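Long-range contacts in maleate cis-trans isomerase (Pseudomonas putida, PDB 4FQ5), which probably catalyses the cis-trans isomerisation of maleate to fumarate, and is captured here with maleic acid bound in its active site: residues A[79-84]-A[99-104]; A[65-70]-A[85-90]. The protein carries 1 engineered substitution. All coordinates share one frame; numbering follows the deposited sequence.

Contact 1. Residues A[79-84]-A[99-104]; sequences RMDGDS and MGYACL. With MAE (maleic acid), chain C.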
loop_
_atom_site.group_PDB
_atom_site.type_symbol
_atom_site.label_atom_id
_atom_site.label_comp_id
_atom_site.label_asym_id
_atom_site.label_seq_id
_atom_site.Cartn_x
_atom_site.Cartn_y
_atom_site.Cartn_z
ATOM N N ARG A 79 34.368 -14.315 11.659
ATOM C CA ARG A 79 34.635 -12.918 12.008
ATOM C C ARG A 79 33.334 -12.125 12.155
ATOM O O ARG A 79 33.155 -11.383 13.122
ATOM C CB ARG A 79 35.513 -12.258 10.948
ATOM C CG ARG A 79 36.167 -10.964 11.417
ATOM C CD ARG A 79 36.060 -9.871 10.368
ATOM N NE ARG A 79 34.665 -9.487 10.132
ATOM C CZ ARG A 79 33.995 -8.574 10.835
ATOM N NH1 ARG A 79 32.731 -8.311 10.532
ATOM N NH2 ARG A 79 34.575 -7.926 11.840
ATOM N N MET A 80 32.435 -12.299 11.188
ATOM C CA MET A 80 31.144 -11.616 11.186
ATOM C C MET A 80 30.336 -11.907 12.451
ATOM O O MET A 80 29.798 -10.983 13.079
ATOM C CB MET A 80 30.335 -12.005 9.946
ATOM C CG MET A 80 29.067 -11.189 9.755
ATOM S SD MET A 80 27.934 -11.884 8.536
ATOM C CE MET A 80 27.588 -13.496 9.226
ATOM N N ASP A 81 30.256 -13.184 12.823
ATOM C CA ASP A 81 29.513 -13.584 14.021
ATOM C C ASP A 81 30.058 -12.921 15.286
ATOM O O ASP A 81 29.303 -12.654 16.211
ATOM C CB ASP A 81 29.493 -15.102 14.190
ATOM C CG ASP A 81 28.553 -15.546 15.290
ATOM O OD1 ASP A 81 27.325 -15.343 15.147
ATOM O OD2 ASP A 81 29.035 -16.098 16.305
ATOM N N GLY A 82 31.363 -12.663 15.310
ATOM C CA GLY A 82 32.003 -11.945 16.415
ATOM C C GLY A 82 31.429 -10.556 16.673
ATOM O O GLY A 82 31.540 -10.043 17.780
ATOM N N ASP A 83 30.811 -9.946 15.656
ATOM C CA ASP A 83 30.185 -8.620 15.805
ATOM C C ASP A 83 28.742 -8.681 16.298
ATOM O O ASP A 83 28.062 -7.654 16.409
ATOM C CB ASP A 83 30.244 -7.856 14.483
ATOM C CG ASP A 83 31.649 -7.432 14.120
ATOM O OD1 ASP A 83 32.533 -7.414 15.003
ATOM O OD2 ASP A 83 31.870 -7.111 12.942
ATOM N N SER A 84 28.305 -9.898 16.599
ATOM C CA SER A 84 26.940 -10.225 16.993
ATOM C C SER A 84 26.434 -9.407 18.185
ATOM O O SER A 84 25.358 -8.800 18.121
ATOM C CB SER A 84 26.889 -11.714 17.342
ATOM O OG SER A 84 25.629 -12.265 17.058
ATOM N N MET A 99 14.006 -9.183 17.216
ATOM C CA MET A 99 15.311 -9.061 16.599
ATOM C C MET A 99 15.660 -10.356 15.881
ATOM O O MET A 99 15.660 -11.430 16.488
ATOM C CB MET A 99 16.360 -8.738 17.665
ATOM C CG MET A 99 17.665 -8.212 17.096
ATOM S SD MET A 99 18.854 -7.838 18.395
ATOM C CE MET A 99 17.902 -6.687 19.388
ATOM N N GLY A 100 15.949 -10.244 14.587
ATOM C CA GLY A 100 16.312 -11.397 13.775
ATOM C C GLY A 100 17.757 -11.350 13.326
ATOM O O GLY A 100 18.200 -10.368 12.737
ATOM N N TYR A 101 18.494 -12.416 13.625
ATOM C CA TYR A 101 19.848 -12.609 13.115
ATOM C C TYR A 101 19.680 -13.270 11.756
ATOM O O TYR A 101 19.235 -14.417 11.665
ATOM C CB TYR A 101 20.632 -13.504 14.080
ATOM C CG TYR A 101 22.094 -13.756 13.762
ATOM C CD1 TYR A 101 23.094 -13.282 14.608
ATOM C CD2 TYR A 101 22.480 -14.510 12.646
ATOM C CE1 TYR A 101 24.440 -13.529 14.348
ATOM C CE2 TYR A 101 23.823 -14.753 12.371
ATOM C CZ TYR A 101 24.799 -14.266 13.232
ATOM O OH TYR A 101 26.135 -14.507 12.982
ATOM N N ALA A 102 20.036 -12.538 10.702
ATOM C CA ALA A 102 19.698 -12.926 9.327
ATOM C C ALA A 102 20.481 -14.103 8.714
ATOM O O ALA A 102 19.908 -14.899 7.975
ATOM C CB ALA A 102 19.768 -11.715 8.410
ATOM N N CYS A 103 21.761 -14.260 9.004
ATOM C CA CYS A 103 22.554 -15.232 8.252
ATOM C C CYS A 103 22.552 -16.665 8.803
ATOM O O CYS A 103 23.173 -16.991 9.793
ATOM C CB CYS A 103 23.976 -14.721 8.086
ATOM S SG CYS A 103 25.069 -15.706 7.064
ATOM N N LEU A 104 21.848 -17.511 8.088
ATOM C CA LEU A 104 21.667 -18.929 8.409
ATOM C C LEU A 104 22.992 -19.683 8.523
ATOM O O LEU A 104 23.221 -20.388 9.497
ATOM C CB LEU A 104 20.784 -19.575 7.329
ATOM C CG LEU A 104 20.415 -21.053 7.083
ATOM C CD1 LEU A 104 21.561 -22.060 7.158
ATOM C CD2 LEU A 104 19.224 -21.519 7.899
HETATM C C1 MAE C . 23.598 -14.167 3.543
HETATM O O1 MAE C . 23.710 -12.977 3.209
HETATM O O2 MAE C . 22.948 -15.004 2.899
HETATM C C2 MAE C . 24.304 -14.605 4.756
HETATM C C3 MAE C . 24.056 -15.728 5.406
HETATM C C4 MAE C . 23.014 -16.712 5.036
HETATM O O3 MAE C . 23.375 -17.817 4.643
HETATM O O4 MAE C . 21.811 -16.456 5.158
#
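Tyr101, Asp81, Met80 and Cys103 make this buried contact between the end of helix 74-81 and the C-terminal end of strand 98-101, where the strand runs into the maleate site. The strand is an inner one of a parallel four-stranded sheet covered by helices, and the active-site loop leaves from its C-terminal end, as in many alpha/beta folds. Tyr101 reaches out from the strand with CG anti to the backbone N (chi1 -177°). Tyr101 OH gives a weak hydrogen bond to Asp81 OD1 at 2.6 Å. Carboxylate and ring planes stand 59° apart. The other oxygen, Asp81 OD2, is hydrogen-bonded to Tyr114, so the carboxylate links two tyrosines. Ser84 meets the Tyr101 ring at its edge, OG lying 3.2 Å from CE1. Met80 bends at chi3 (59°), which brings its methyl CE to 4.0 Å from Cys103 CB. Cys103, the predicted nucleophile, sits at the N-cap of helix 104-108. The predicted proton donor is an engineered alanine, Ala221. Leu104 N gives a weak hydrogen bond to O4 of the ligand. Cys103 SG is covalently joined to C3 of the maleic acid, at 1.9 Å.

Contact 2. Residues A[65-70]-A[85-90]; sequences SRMRMK and DRCALE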
loop_
_atom_site.group_PDB
_atom_site.type_symbol
_atom_site.label_atom_id
_atom_site.label_comp_id
_atom_site.label_asym_id
_atom_site.label_seq_id
_atom_site.Cartn_x
_atom_site.Cartn_y
_atom_site.Cartn_z
ATOM N N SER A 65 21.055 -3.376 11.866
ATOM C CA SER A 65 22.449 -3.228 12.248
ATOM C C SER A 65 23.263 -4.200 11.396
ATOM O O SER A 65 22.800 -5.303 11.091
ATOM C CB SER A 65 22.634 -3.512 13.739
ATOM O OG SER A 65 24.012 -3.592 14.064
ATOM N N ARG A 66 24.466 -3.782 11.013
ATOM C CA ARG A 66 25.297 -4.539 10.087
ATOM C C ARG A 66 26.550 -5.121 10.732
ATOM O O ARG A 66 27.188 -4.486 11.574
ATOM C CB ARG A 66 25.680 -3.672 8.876
ATOM C CG ARG A 66 24.546 -3.524 7.877
ATOM C CD ARG A 66 24.889 -2.653 6.672
ATOM N NE ARG A 66 24.302 -3.252 5.476
ATOM C CZ ARG A 66 22.995 -3.364 5.248
ATOM N NH1 ARG A 66 22.100 -2.880 6.117
ATOM N NH2 ARG A 66 22.576 -3.961 4.141
ATOM N N MET A 67 26.866 -6.346 10.320
ATOM C CA MET A 67 28.097 -7.046 10.674
ATOM C C MET A 67 28.816 -7.373 9.363
ATOM O O MET A 67 28.250 -8.024 8.485
ATOM C CB MET A 67 27.777 -8.317 11.472
ATOM C CG MET A 67 26.585 -9.119 10.950
ATOM S SD MET A 67 26.232 -10.584 11.933
ATOM C CE MET A 67 25.134 -11.475 10.854
ATOM N N ARG A 68 30.046 -6.900 9.218
ATOM C CA ARG A 68 30.728 -6.941 7.924
ATOM C C ARG A 68 31.007 -8.337 7.388
ATOM O O ARG A 68 31.565 -9.182 8.084
ATOM C CB ARG A 68 32.022 -6.137 7.948
ATOM C CG ARG A 68 31.825 -4.665 7.634
ATOM C CD ARG A 68 33.126 -4.042 7.165
ATOM N NE ARG A 68 33.185 -3.911 5.712
ATOM C CZ ARG A 68 34.303 -3.721 5.018
ATOM N NH1 ARG A 68 35.475 -3.654 5.636
ATOM N NH2 ARG A 68 34.246 -3.597 3.703
ATOM N N MET A 69 30.584 -8.554 6.145
ATOM C CA MET A 69 30.950 -9.725 5.350
ATOM C C MET A 69 30.698 -9.417 3.879
ATOM O O MET A 69 29.651 -8.872 3.529
ATOM C CB MET A 69 30.157 -10.971 5.754
ATOM C CG MET A 69 30.345 -12.122 4.774
ATOM S SD MET A 69 29.580 -13.668 5.255
ATOM C CE MET A 69 27.856 -13.323 4.895
ATOM N N LYS A 70 31.664 -9.766 3.034
ATOM C CA LYS A 70 31.567 -9.569 1.590
ATOM C C LYS A 70 31.589 -10.903 0.842
ATOM O O LYS A 70 31.027 -11.015 -0.241
ATOM C CB LYS A 70 32.707 -8.682 1.090
ATOM C CG LYS A 70 32.730 -7.278 1.683
ATOM C CD LYS A 70 34.016 -6.548 1.329
ATOM C CE LYS A 70 33.988 -5.984 -0.085
ATOM N NZ LYS A 70 33.007 -4.865 -0.236
ATOM N N ASP A 85 27.209 -9.416 19.270
ATOM C CA ASP A 85 26.890 -8.667 20.485
ATOM C C ASP A 85 26.732 -7.169 20.225
ATOM O O ASP A 85 25.778 -6.556 20.715
ATOM C CB ASP A 85 27.969 -8.884 21.554
ATOM C CG ASP A 85 27.889 -10.249 22.213
ATOM O OD1 ASP A 85 27.053 -11.088 21.814
ATOM O OD2 ASP A 85 28.677 -10.478 23.153
ATOM N N ARG A 86 27.674 -6.591 19.475
ATOM C CA ARG A 86 27.624 -5.177 19.103
ATOM C C ARG A 86 26.301 -4.849 18.399
ATOM O O ARG A 86 25.644 -3.859 18.729
ATOM C CB ARG A 86 28.815 -4.781 18.210
ATOM C CG ARG A 86 28.698 -3.368 17.639
ATOM C CD ARG A 86 29.829 -2.952 16.697
ATOM N NE ARG A 86 29.971 -3.769 15.483
ATOM C CZ ARG A 86 29.208 -3.694 14.387
ATOM N NH1 ARG A 86 29.471 -4.492 13.353
ATOM N NH2 ARG A 86 28.179 -2.848 14.305
ATOM N N CYS A 87 25.922 -5.692 17.440
ATOM C CA CYS A 87 24.696 -5.487 16.656
ATOM C C CYS A 87 23.435 -5.537 17.522
ATOM O O CYS A 87 22.536 -4.710 17.352
ATOM C CB CYS A 87 24.617 -6.489 15.491
ATOM S SG CYS A 87 25.864 -6.233 14.190
ATOM N N ALA A 88 23.374 -6.499 18.447
ATOM C CA ALA A 88 22.249 -6.599 19.385
ATOM C C ALA A 88 22.174 -5.409 20.349
ATOM O O ALA A 88 21.079 -4.963 20.697
ATOM C CB ALA A 88 22.291 -7.913 20.153
ATOM N N LEU A 89 23.335 -4.909 20.785
ATOM C CA LEU A 89 23.394 -3.667 21.562
ATOM C C LEU A 89 22.863 -2.496 20.741
ATOM O O LEU A 89 22.079 -1.691 21.237
ATOM C CB LEU A 89 24.826 -3.362 22.034
ATOM C CG LEU A 89 25.373 -4.166 23.221
ATOM C CD1 LEU A 89 26.894 -4.087 23.292
ATOM C CD2 LEU A 89 24.745 -3.711 24.536
ATOM N N GLU A 90 23.290 -2.412 19.484
ATOM C CA GLU A 90 22.847 -1.346 18.588
ATOM C C GLU A 90 21.328 -1.322 18.415
ATOM O O GLU A 90 20.702 -0.262 18.495
ATOM C CB GLU A 90 23.568 -1.426 17.230
ATOM C CG GLU A 90 25.016 -0.955 17.303
ATOM C CD GLU A 90 25.813 -1.163 16.022
ATOM O OE1 GLU A 90 25.246 -1.605 15.000
ATOM O OE2 GLU A 90 27.030 -0.874 16.042
HETATM O O HOH W 1 25.504 -1.188 12.118
#
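Strand 59-67, outermost in its parallel sheet within this chain, packs here against its covering helix 84-92, with Ser65, Arg66 and Met67 meeting Arg86, Cys87 and Glu90. The short segments run nearly antiparallel, at 173°, with their axes 8.0 Å apart. Ser65 OG donates a hydrogen bond to Glu90 OE1 at 2.5 Å, on the anti side and tilted out of the carboxylate plane. Water 1 gives a second bond to OE1 and accepts one from Arg66 N. Helices 74-81 and 84-92 together form the connection of a beta-alpha-beta crossover from this strand to strand 98-101. Arg86 bends at chi3 (61°), which brings the edge of its guanidinium to the Arg66 carbonyl. Arg86 NH1 donates to Arg66 O at 2.9 Å, in the carbonyl plane, and NH2 adds a weak bond to the same oxygen. Arg86 NH2 also forms a salt bridge with Glu90 OE2 at 2.9 Å, on the syn side, likewise out of its plane. A leucine in place of Arg86 would probably leave Arg66 O without these donors and Glu90 OE2 without its charged mate within the helix. The CB of Arg66 points away from the helix; its guanidinium forms a salt bridge with Glu42, and NH1 also bonds Ser64 O of the second subunit. Cys87 SG packs against both Arg66 O and Met67, 3.9 Å from Met67 CB.

The centres of the two contacts lie 7 Å apart, on the same side of the chain's centre. Their segments alternate along the chain: 65-70, 79-84, 85-90, then 99-104. Strand 59-67, helices 74-81 and 84-92 and strand 98-101 therefore follow one another. Both strands belong to one parallel sheet, with strand 27-35 between them. Contact 1 is at an inner strand, 98-101, and the maleate; contact 2 is at the strand outermost within this chain, near the second subunit. They touch directly. Met80 CG packs 3.4 Å from Met67 CG, and Arg79 NH1 probably hydrogen-bonds Arg68 O. Helix 74-81 thus reaches the pocket, which Met69 in 65-70 also lines, while Glu90 of helix 84-92 packs on Arg66 of the second subunit.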